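Local atomic coordinates of molybdopterin biosynthesis protein (Mycobacterium abscessus, PDB entry 3TCR), a protein that probably takes part in biosynthesis of the molybdenum cofactor, binding molybdopterin or a precursor. Residues Ala98-Thr112 against Ile160-Ser172. Numbering follows the deposited sequence.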
# COMPACT_ATOMS: atom_id res chain seq x y z
N ALA A 98 -0.64 -21.10 -16.28
CA ALA A 98 0.73 -20.65 -16.37
C ALA A 98 1.52 -21.17 -15.15
O ALA A 98 2.63 -21.65 -15.30
CB ALA A 98 0.81 -19.15 -16.42
N VAL A 99 0.90 -21.13 -13.98
CA VAL A 99 1.54 -21.57 -12.72
C VAL A 99 1.89 -23.04 -12.79
O VAL A 99 3.04 -23.44 -12.45
CB VAL A 99 0.63 -21.28 -11.48
CG1 VAL A 99 1.14 -21.96 -10.20
CG2 VAL A 99 0.44 -19.76 -11.32
N ILE A 100 0.95 -23.86 -13.25
CA ILE A 100 1.23 -25.29 -13.32
C ILE A 100 2.27 -25.65 -14.40
O ILE A 100 3.01 -26.62 -14.24
CB ILE A 100 -0.06 -26.14 -13.46
CG1 ILE A 100 0.22 -27.56 -12.91
CG2 ILE A 100 -0.54 -26.25 -14.92
CD1 ILE A 100 -1.03 -28.44 -12.80
N GLY A 101 2.34 -24.87 -15.47
CA GLY A 101 3.38 -25.03 -16.50
C GLY A 101 4.74 -24.45 -16.12
O GLY A 101 5.68 -24.50 -16.90
N GLY A 102 4.88 -23.88 -14.93
CA GLY A 102 6.18 -23.41 -14.46
C GLY A 102 6.63 -22.07 -15.06
O GLY A 102 7.81 -21.78 -15.07
N VAL A 103 5.70 -21.28 -15.59
CA VAL A 103 6.05 -20.00 -16.18
C VAL A 103 6.67 -19.05 -15.11
O VAL A 103 6.21 -18.99 -13.97
CB VAL A 103 4.82 -19.36 -16.84
CG1 VAL A 103 5.10 -17.93 -17.30
CG2 VAL A 103 4.29 -20.25 -17.99
N ASP A 104 7.70 -18.30 -15.48
CA ASP A 104 8.37 -17.38 -14.52
C ASP A 104 7.65 -16.06 -14.27
O ASP A 104 7.65 -15.56 -13.14
CB ASP A 104 9.79 -17.09 -14.99
CG ASP A 104 10.60 -18.36 -15.17
OD1 ASP A 104 10.87 -19.06 -14.16
OD2 ASP A 104 10.95 -18.70 -16.31
N LEU A 105 7.05 -15.50 -15.32
CA LEU A 105 6.33 -14.22 -15.24
C LEU A 105 5.02 -14.25 -16.00
O LEU A 105 4.98 -14.58 -17.17
CB LEU A 105 7.20 -13.10 -15.80
CG LEU A 105 6.59 -11.72 -15.87
CD1 LEU A 105 6.20 -11.20 -14.50
CD2 LEU A 105 7.61 -10.82 -16.60
N VAL A 106 3.94 -13.89 -15.32
CA VAL A 106 2.65 -13.67 -15.94
C VAL A 106 2.28 -12.21 -15.73
O VAL A 106 2.26 -11.73 -14.57
CB VAL A 106 1.58 -14.56 -15.30
CG1 VAL A 106 0.19 -14.14 -15.76
CG2 VAL A 106 1.85 -16.04 -15.56
N VAL A 107 2.07 -11.48 -16.83
CA VAL A 107 1.55 -10.12 -16.81
C VAL A 107 0.11 -10.19 -17.33
O VAL A 107 -0.13 -10.67 -18.45
CB VAL A 107 2.37 -9.24 -17.75
CG1 VAL A 107 1.83 -7.80 -17.82
CG2 VAL A 107 3.85 -9.28 -17.35
N THR A 108 -0.84 -9.75 -16.51
CA THR A 108 -2.24 -9.63 -16.92
C THR A 108 -2.42 -8.14 -17.25
O THR A 108 -1.81 -7.29 -16.58
CB THR A 108 -3.24 -10.04 -15.80
OG1 THR A 108 -3.26 -9.05 -14.75
CG2 THR A 108 -2.92 -11.39 -15.20
N VAL A 109 -3.25 -7.85 -18.26
CA VAL A 109 -3.42 -6.51 -18.81
C VAL A 109 -4.91 -6.28 -18.92
O VAL A 109 -5.58 -6.98 -19.69
CB VAL A 109 -2.83 -6.41 -20.24
CG1 VAL A 109 -3.06 -5.02 -20.87
CG2 VAL A 109 -1.37 -6.81 -20.25
N GLY A 110 -5.44 -5.31 -18.17
CA GLY A 110 -6.88 -5.07 -18.14
C GLY A 110 -7.53 -5.49 -16.84
O GLY A 110 -6.93 -6.27 -16.01
N GLY A 111 -8.74 -4.94 -16.62
CA GLY A 111 -9.60 -5.38 -15.53
C GLY A 111 -9.21 -4.89 -14.15
O GLY A 111 -9.56 -5.52 -13.14
N THR A 112 -8.51 -3.76 -14.09
CA THR A 112 -8.10 -3.14 -12.82
C THR A 112 -8.78 -1.80 -12.49
O THR A 112 -8.37 -1.12 -11.54
CB THR A 112 -6.57 -2.90 -12.82
OG1 THR A 112 -6.20 -2.00 -13.87
CG2 THR A 112 -5.83 -4.22 -13.04
N ILE A 160 3.76 -13.85 -5.78
CA ILE A 160 4.29 -15.13 -6.23
C ILE A 160 3.19 -16.14 -6.04
O ILE A 160 2.59 -16.21 -4.97
CB ILE A 160 5.51 -15.60 -5.42
CG1 ILE A 160 6.68 -14.60 -5.49
CG2 ILE A 160 6.00 -16.99 -5.85
CD1 ILE A 160 7.20 -14.36 -6.90
N SER A 161 2.93 -16.92 -7.09
CA SER A 161 2.05 -18.06 -7.02
C SER A 161 2.84 -19.27 -7.54
O SER A 161 3.24 -19.30 -8.70
CB SER A 161 0.82 -17.81 -7.89
OG SER A 161 -0.15 -18.82 -7.75
N GLY A 162 3.06 -20.27 -6.68
CA GLY A 162 3.91 -21.39 -7.05
C GLY A 162 5.33 -20.89 -7.35
O GLY A 162 6.01 -20.34 -6.46
N SER A 163 5.81 -21.11 -8.58
CA SER A 163 7.12 -20.58 -9.00
C SER A 163 6.97 -19.36 -9.92
O SER A 163 7.97 -18.91 -10.50
CB SER A 163 7.94 -21.64 -9.73
OG SER A 163 7.45 -21.95 -11.03
N THR A 164 5.76 -18.81 -10.00
CA THR A 164 5.42 -17.75 -10.94
C THR A 164 5.23 -16.38 -10.28
O THR A 164 4.51 -16.24 -9.27
CB THR A 164 4.13 -18.14 -11.70
OG1 THR A 164 4.31 -19.45 -12.26
CG2 THR A 164 3.81 -17.13 -12.82
N LEU A 165 5.90 -15.37 -10.83
CA LEU A 165 5.60 -13.98 -10.49
C LEU A 165 4.40 -13.52 -11.35
O LEU A 165 4.43 -13.66 -12.56
CB LEU A 165 6.84 -13.09 -10.72
CG LEU A 165 6.74 -11.59 -10.50
CD1 LEU A 165 6.31 -11.25 -9.08
CD2 LEU A 165 8.06 -10.90 -10.92
N VAL A 166 3.35 -13.02 -10.69
CA VAL A 166 2.11 -12.58 -11.30
C VAL A 166 1.90 -11.10 -10.98
O VAL A 166 1.94 -10.70 -9.81
CB VAL A 166 0.89 -13.40 -10.79
CG1 VAL A 166 -0.37 -13.02 -11.58
CG2 VAL A 166 1.19 -14.91 -10.86
N VAL A 167 1.70 -10.29 -12.03
CA VAL A 167 1.52 -8.85 -11.91
C VAL A 167 0.36 -8.34 -12.79
O VAL A 167 0.35 -8.57 -14.02
CB VAL A 167 2.83 -8.11 -12.29
CG1 VAL A 167 2.72 -6.59 -12.02
CG2 VAL A 167 4.05 -8.74 -11.55
N ASN A 168 -0.61 -7.68 -12.17
CA ASN A 168 -1.69 -7.00 -12.89
C ASN A 168 -1.30 -5.59 -13.36
O ASN A 168 -0.86 -4.75 -12.53
CB ASN A 168 -2.89 -6.78 -11.97
CG ASN A 168 -3.47 -8.05 -11.36
OD1 ASN A 168 -3.99 -7.98 -10.22
ND2 ASN A 168 -3.48 -9.17 -12.11
N ILE A 169 -1.48 -5.29 -14.64
CA ILE A 169 -1.44 -3.89 -15.07
C ILE A 169 -2.72 -3.46 -15.80
O ILE A 169 -3.46 -4.30 -16.32
CB ILE A 169 -0.16 -3.56 -15.87
CG1 ILE A 169 -0.17 -4.14 -17.25
CG2 ILE A 169 1.09 -4.16 -15.20
CD1 ILE A 169 1.28 -4.18 -17.77
N ALA A 170 -2.98 -2.15 -15.80
CA ALA A 170 -4.16 -1.59 -16.47
C ALA A 170 -4.05 -1.79 -17.95
O ALA A 170 -2.96 -2.02 -18.49
CB ALA A 170 -4.37 -0.10 -16.15
N GLY A 171 -5.21 -1.71 -18.60
CA GLY A 171 -5.35 -2.12 -19.99
C GLY A 171 -4.86 -1.22 -21.12
O GLY A 171 -4.68 -1.70 -22.26
N SER A 172 -4.67 0.07 -20.88
CA SER A 172 -4.32 0.99 -21.98
C SER A 172 -2.86 0.86 -22.43
O SER A 172 -2.00 0.36 -21.69
CB SER A 172 -4.57 2.42 -21.55
OG SER A 172 -3.65 2.75 -20.54
O HOH W 1 4.67 -21.97 -11.10
O HOH W 2 9.35 -20.81 -12.74
O HOH W 3 9.31 -16.74 -11.04
O HOH W 4 -4.46 -6.69 -15.16
O HOH W 5 -7.61 -1.82 -16.36
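Thr108 and Asn168 sit level on strands 105-109 and 164-169, two neighbouring parallel strands at the centre of the mixed sheet of this probable molybdopterin-binding (MoCF_biosynth) domain. The segment axes approach to 4.7 Å at 14°, and backbone bonds knit them from Leu165 N to Asp104 O as far as Gly110 N to Ile169 O; Val106 N to Leu165 O is nearly linear at the hydrogen. Thr108 and Asn168 run alongside one another, both leaving the same face of the sheet, and the amide ND2 donates to Thr108 OG1 at 2.7 Å, with the hydroxyl 19° out of the amide plane. That hydroxyl, placed between its backbone N and carbonyl carbon, in turn donates to a water that also bonds Gly110 O and Ile169 O. Next to it, Thr112 CG2 lies 4.0 Å from Asn168 CB. Asn168 ND2 also bonds Thr124 OG1 and OD1 accepts from Val157 N, which fixes the rotation of the amide, so both ends of this buried group are satisfied.

The face bearing Leu105, Val107, Val109, Leu165, Val167 and Ile169 is wholly aliphatic: Leu105 CD1 packs 4.0 Å from Leu165 CD2, and Val107 CG1 meets Ile169 CD1 at 3.7 Å. Helices 64-73 and 173-196 cover this layer, while strand 44-51 pairs along the opposite edge of 105-109.

At the strand starts, Gly102 ends helix 88-100 in a Schellman motif and faces the type II' turn from Ser161 to Thr164. Val99 CG2 reaches Ser161 OG at 3.7 Å, a hydroxyl bonded to Leu127 O. A water joins Val99 O to Ser163 N and donates to Thr164 OG1. With its OG1 anti to the carbonyl carbon (chi1 -52°), the Thr164 hydroxyl donates to Val103 O, lying in that carbonyl's plane, OG1 to O 2.6 Å.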